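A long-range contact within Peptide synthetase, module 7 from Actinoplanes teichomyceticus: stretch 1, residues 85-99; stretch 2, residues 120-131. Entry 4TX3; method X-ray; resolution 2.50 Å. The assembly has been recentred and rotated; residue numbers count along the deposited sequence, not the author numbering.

Stretch 1 85-99: IHDAAPVRLTPVPAT
Stretch 2, residues 120-131: DMPWRCELFALS

The two stretches run the same way, their end-to-end directions 21° apart, and bury 862 Å² between them. Register tightens along the contact: CA-CA separations fall from 7.1 Å for Ala89-Met121 and 6.4 Å for Leu93-Glu126 to 4.7 Å for Val96-Phe128 and 4.8 Å for Pro97-Ala129. The last two pairs are parallel beta bridges, and the extended torsions of Val96 (phi/psi -112/116°) and Ala129 (-103/117°) fit that assignment.

Three backbone hydrogen bonds fix the register: Val96 N to Leu127 O (2.8 Å, 155° at the hydrogen), Ala129 N to Val96 O (2.8 Å, 165°) and Ala98 N to Ala129 O (2.9 Å, 139°). Pro95 and Pro97 lack an amide hydrogen, yet the ladder loses nothing, because the donors from stretch 1 are Val96 and Ala98. CA-H...O contacts supplement it: Pro95 CA lies 3.4 Å from Leu127 O, and Phe128 CA 3.3 Å from Val96 O. Water 1 extends the link where the two chains stand further apart, donating to Thr94 O (2.9 Å) and accepting from Leu127 N (2.7 Å). Water 2 donates to both Ala98 O and Leu130 O, at 2.8 Å each.

Side chains alternate about this ladder. Val96 (chi1 173°, t) and Phe128 (chi1 -62°, m; chi2 -75°) share one face, with Val96 CB 3.9 Å from Phe128 CD1; the small Ala98 brings its CB to 4.2 Å from Phe128 CB. Pro97 and Ala129 occupy the other face. Leu130 (m, t) starts sideways, but its end returns, placing CD2 3.6 Å from Thr99 C.

Before the bridges, apolar side chains span the wider gap. Leu93 (chi1 -160°, t; chi2 67°, p) also leaves sideways and ends nearer, setting CG 3.8 Å from Leu127 CB and CD1 3.9 Å from Cys125 SG. Leu127 has the similar t, p rotamer and points toward stretch 1. Val91 (t) reaches two partners with its two methyls: CG1 lies 4.1 Å from Cys125 SG and CG2 3.8 Å from Trp123 CH2. Trp123 (chi1 67°, p; chi2 -71°) is buried, and Ala89 CB sits at its ring edge, 4.1 Å from Trp123 NE1.

Met121 closes the far end. Its m, m, t chain (-49°, -79°, 164°) carries Met121 CE over one face of the His86 ring (chi1 -57°, m; chi2 -97°), 3.8 Å from the centroid and 23° off the normal, a CH-pi contact. Met121 CE is also 3.9 Å from Pro90 CD, so one flexible, unbranched side chain serves both rings.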

# COMPACT_ATOMS: atom_id res chain seq x y z
N ILE B 85 -15.71 3.83 -25.79
CA ILE B 85 -14.36 4.17 -25.38
C ILE B 85 -13.68 5.06 -26.42
O ILE B 85 -13.37 4.63 -27.51
CB ILE B 85 -13.55 2.88 -25.15
CG1 ILE B 85 -14.23 2.05 -24.05
CG2 ILE B 85 -12.10 3.19 -24.81
CD1 ILE B 85 -13.72 0.61 -23.96
N HIS B 86 -13.46 6.32 -26.07
CA HIS B 86 -12.77 7.25 -26.94
C HIS B 86 -11.25 7.06 -26.86
O HIS B 86 -10.74 6.59 -25.84
CB HIS B 86 -13.15 8.69 -26.59
CG HIS B 86 -14.63 8.96 -26.65
ND1 HIS B 86 -15.24 9.52 -27.75
CD2 HIS B 86 -15.62 8.72 -25.75
CE1 HIS B 86 -16.54 9.62 -27.53
NE2 HIS B 86 -16.80 9.14 -26.32
N ASP B 87 -10.54 7.41 -27.93
CA ASP B 87 -9.08 7.40 -27.95
C ASP B 87 -8.44 8.29 -26.89
O ASP B 87 -7.36 7.97 -26.38
CB ASP B 87 -8.56 7.85 -29.30
CG ASP B 87 -8.67 6.78 -30.35
OD1 ASP B 87 -8.87 5.60 -29.99
OD2 ASP B 87 -8.56 7.14 -31.54
N ALA B 88 -9.08 9.41 -26.60
CA ALA B 88 -8.59 10.32 -25.57
C ALA B 88 -9.70 11.09 -24.86
O ALA B 88 -10.86 11.14 -25.31
CB ALA B 88 -7.61 11.29 -26.18
N ALA B 89 -9.35 11.67 -23.72
CA ALA B 89 -10.22 12.61 -23.01
C ALA B 89 -9.67 14.02 -23.18
O ALA B 89 -8.47 14.26 -22.95
CB ALA B 89 -10.34 12.25 -21.53
N PRO B 90 -10.53 14.94 -23.61
CA PRO B 90 -10.12 16.34 -23.81
C PRO B 90 -9.81 16.96 -22.46
O PRO B 90 -10.65 16.89 -21.57
CB PRO B 90 -11.37 16.99 -24.43
CG PRO B 90 -12.34 15.85 -24.71
CD PRO B 90 -11.98 14.76 -23.78
N VAL B 91 -8.64 17.55 -22.29
CA VAL B 91 -8.41 18.31 -21.07
C VAL B 91 -7.93 19.70 -21.44
O VAL B 91 -6.93 19.84 -22.13
CB VAL B 91 -7.36 17.65 -20.15
CG1 VAL B 91 -7.12 18.53 -18.92
CG2 VAL B 91 -7.82 16.27 -19.72
N ARG B 92 -8.66 20.71 -20.99
CA ARG B 92 -8.17 22.08 -21.09
C ARG B 92 -8.14 22.70 -19.70
O ARG B 92 -9.15 22.75 -19.01
CB ARG B 92 -9.01 22.91 -22.04
CG ARG B 92 -8.35 24.21 -22.42
CD ARG B 92 -9.07 24.87 -23.58
NE ARG B 92 -8.19 25.80 -24.28
CZ ARG B 92 -8.54 26.49 -25.36
NH1 ARG B 92 -9.76 26.34 -25.87
NH2 ARG B 92 -7.68 27.32 -25.94
N LEU B 93 -6.98 23.17 -19.27
CA LEU B 93 -6.82 23.53 -17.87
C LEU B 93 -6.40 24.99 -17.68
O LEU B 93 -5.40 25.28 -17.03
CB LEU B 93 -5.81 22.60 -17.20
CG LEU B 93 -5.93 22.56 -15.67
CD1 LEU B 93 -7.23 21.91 -15.23
CD2 LEU B 93 -4.72 21.85 -15.07
N THR B 94 -7.18 25.90 -18.24
CA THR B 94 -6.93 27.31 -18.04
C THR B 94 -7.27 27.69 -16.60
O THR B 94 -8.39 27.46 -16.14
CB THR B 94 -7.74 28.16 -19.03
OG1 THR B 94 -9.13 27.98 -18.75
CG2 THR B 94 -7.48 27.70 -20.45
N PRO B 95 -6.30 28.27 -15.88
CA PRO B 95 -6.49 28.64 -14.47
C PRO B 95 -7.62 29.64 -14.27
O PRO B 95 -7.87 30.50 -15.12
CB PRO B 95 -5.15 29.26 -14.07
CG PRO B 95 -4.17 28.79 -15.10
CD PRO B 95 -4.96 28.64 -16.36
N VAL B 96 -8.31 29.50 -13.14
CA VAL B 96 -9.41 30.36 -12.74
C VAL B 96 -8.97 31.16 -11.53
O VAL B 96 -8.69 30.56 -10.49
CB VAL B 96 -10.68 29.52 -12.40
CG1 VAL B 96 -11.77 30.40 -11.82
CG2 VAL B 96 -11.16 28.75 -13.62
N PRO B 97 -8.88 32.50 -11.65
CA PRO B 97 -8.48 33.32 -10.49
C PRO B 97 -9.46 33.14 -9.34
O PRO B 97 -10.68 33.00 -9.56
CB PRO B 97 -8.50 34.76 -11.03
CG PRO B 97 -8.34 34.61 -12.54
CD PRO B 97 -9.06 33.30 -12.88
N ALA B 98 -8.95 33.10 -8.11
CA ALA B 98 -9.79 32.84 -6.96
C ALA B 98 -9.18 33.42 -5.71
O ALA B 98 -7.98 33.70 -5.69
CB ALA B 98 -10.01 31.35 -6.78
N THR B 99 -10.00 33.60 -4.68
CA THR B 99 -9.51 34.05 -3.38
C THR B 99 -9.80 32.98 -2.35
O THR B 99 -10.62 32.09 -2.57
CB THR B 99 -10.19 35.34 -2.94
OG1 THR B 99 -11.58 35.07 -2.72
CG2 THR B 99 -10.04 36.40 -4.02
N ASP B 120 -20.92 13.25 -22.16
CA ASP B 120 -19.78 13.79 -21.40
C ASP B 120 -18.86 12.70 -20.88
O ASP B 120 -19.32 11.62 -20.51
CB ASP B 120 -20.25 14.62 -20.20
CG ASP B 120 -21.08 15.83 -20.59
OD1 ASP B 120 -20.94 16.33 -21.73
OD2 ASP B 120 -21.86 16.29 -19.72
N MET B 121 -17.57 12.98 -20.81
CA MET B 121 -16.66 12.12 -20.06
C MET B 121 -17.06 12.17 -18.57
O MET B 121 -17.48 13.20 -18.07
CB MET B 121 -15.21 12.57 -20.25
CG MET B 121 -14.81 12.79 -21.70
SD MET B 121 -14.46 11.26 -22.56
CE MET B 121 -14.52 11.80 -24.27
N PRO B 122 -16.92 11.04 -17.86
CA PRO B 122 -17.45 10.96 -16.49
C PRO B 122 -16.54 11.61 -15.42
O PRO B 122 -16.62 11.26 -14.25
CB PRO B 122 -17.57 9.46 -16.27
CG PRO B 122 -16.37 8.91 -17.03
CD PRO B 122 -16.17 9.83 -18.23
N TRP B 123 -15.68 12.53 -15.81
CA TRP B 123 -14.89 13.26 -14.83
C TRP B 123 -14.62 14.65 -15.34
O TRP B 123 -14.97 14.99 -16.46
CB TRP B 123 -13.57 12.54 -14.53
CG TRP B 123 -12.63 12.50 -15.67
CD1 TRP B 123 -12.76 11.76 -16.81
CD2 TRP B 123 -11.39 13.21 -15.78
NE1 TRP B 123 -11.67 11.97 -17.63
CE2 TRP B 123 -10.82 12.86 -17.03
CE3 TRP B 123 -10.72 14.12 -14.96
CZ2 TRP B 123 -9.59 13.38 -17.46
CZ3 TRP B 123 -9.51 14.64 -15.39
CH2 TRP B 123 -8.96 14.27 -16.64
N ARG B 124 -13.99 15.45 -14.51
CA ARG B 124 -13.98 16.88 -14.68
C ARG B 124 -12.96 17.50 -13.74
O ARG B 124 -12.90 17.15 -12.56
CB ARG B 124 -15.38 17.42 -14.41
CG ARG B 124 -15.52 18.89 -14.39
CD ARG B 124 -16.82 19.26 -13.68
NE ARG B 124 -17.98 18.69 -14.35
CZ ARG B 124 -19.03 18.21 -13.70
NH1 ARG B 124 -19.05 18.25 -12.36
NH2 ARG B 124 -20.06 17.71 -14.37
N CYS B 125 -12.13 18.39 -14.26
CA CYS B 125 -11.13 19.02 -13.42
C CYS B 125 -11.14 20.53 -13.60
O CYS B 125 -11.57 21.02 -14.65
CB CYS B 125 -9.75 18.43 -13.72
SG CYS B 125 -9.21 18.53 -15.45
N GLU B 126 -10.71 21.25 -12.57
CA GLU B 126 -10.49 22.69 -12.70
C GLU B 126 -9.30 23.13 -11.85
O GLU B 126 -9.00 22.54 -10.81
CB GLU B 126 -11.75 23.47 -12.32
CG GLU B 126 -11.92 24.80 -13.11
CD GLU B 126 -13.25 25.52 -12.84
OE1 GLU B 126 -13.84 25.35 -11.75
OE2 GLU B 126 -13.72 26.28 -13.73
N LEU B 127 -8.61 24.16 -12.30
CA LEU B 127 -7.47 24.65 -11.56
C LEU B 127 -7.73 26.08 -11.12
O LEU B 127 -7.96 26.96 -11.95
CB LEU B 127 -6.19 24.55 -12.40
CG LEU B 127 -4.90 24.93 -11.67
CD1 LEU B 127 -4.63 24.00 -10.50
CD2 LEU B 127 -3.73 24.93 -12.65
N PHE B 128 -7.72 26.29 -9.81
CA PHE B 128 -7.93 27.61 -9.23
C PHE B 128 -6.60 28.27 -8.88
O PHE B 128 -5.74 27.64 -8.25
CB PHE B 128 -8.84 27.50 -8.00
CG PHE B 128 -10.20 26.96 -8.32
CD1 PHE B 128 -11.15 27.77 -8.94
CD2 PHE B 128 -10.52 25.65 -8.03
CE1 PHE B 128 -12.40 27.28 -9.27
CE2 PHE B 128 -11.77 25.15 -8.35
CZ PHE B 128 -12.71 25.97 -8.97
N ALA B 129 -6.41 29.52 -9.31
CA ALA B 129 -5.17 30.23 -9.01
C ALA B 129 -5.37 31.23 -7.87
O ALA B 129 -6.16 32.17 -7.99
CB ALA B 129 -4.65 30.92 -10.25
N LEU B 130 -4.66 31.00 -6.77
CA LEU B 130 -4.76 31.84 -5.59
C LEU B 130 -3.66 32.89 -5.55
O LEU B 130 -3.91 34.04 -5.19
CB LEU B 130 -4.69 30.98 -4.33
CG LEU B 130 -5.91 30.11 -4.04
CD1 LEU B 130 -5.50 29.04 -3.06
CD2 LEU B 130 -7.05 30.95 -3.47
N SER B 131 -2.44 32.49 -5.89
CA SER B 131 -1.34 33.42 -6.11
C SER B 131 -0.32 32.74 -7.02
O SER B 131 -0.59 31.66 -7.52
CB SER B 131 -0.70 33.85 -4.80
OG SER B 131 0.01 32.78 -4.22
O HOH W 1 -9.18 24.95 -14.85
O HOH W 2 -6.22 35.17 -4.04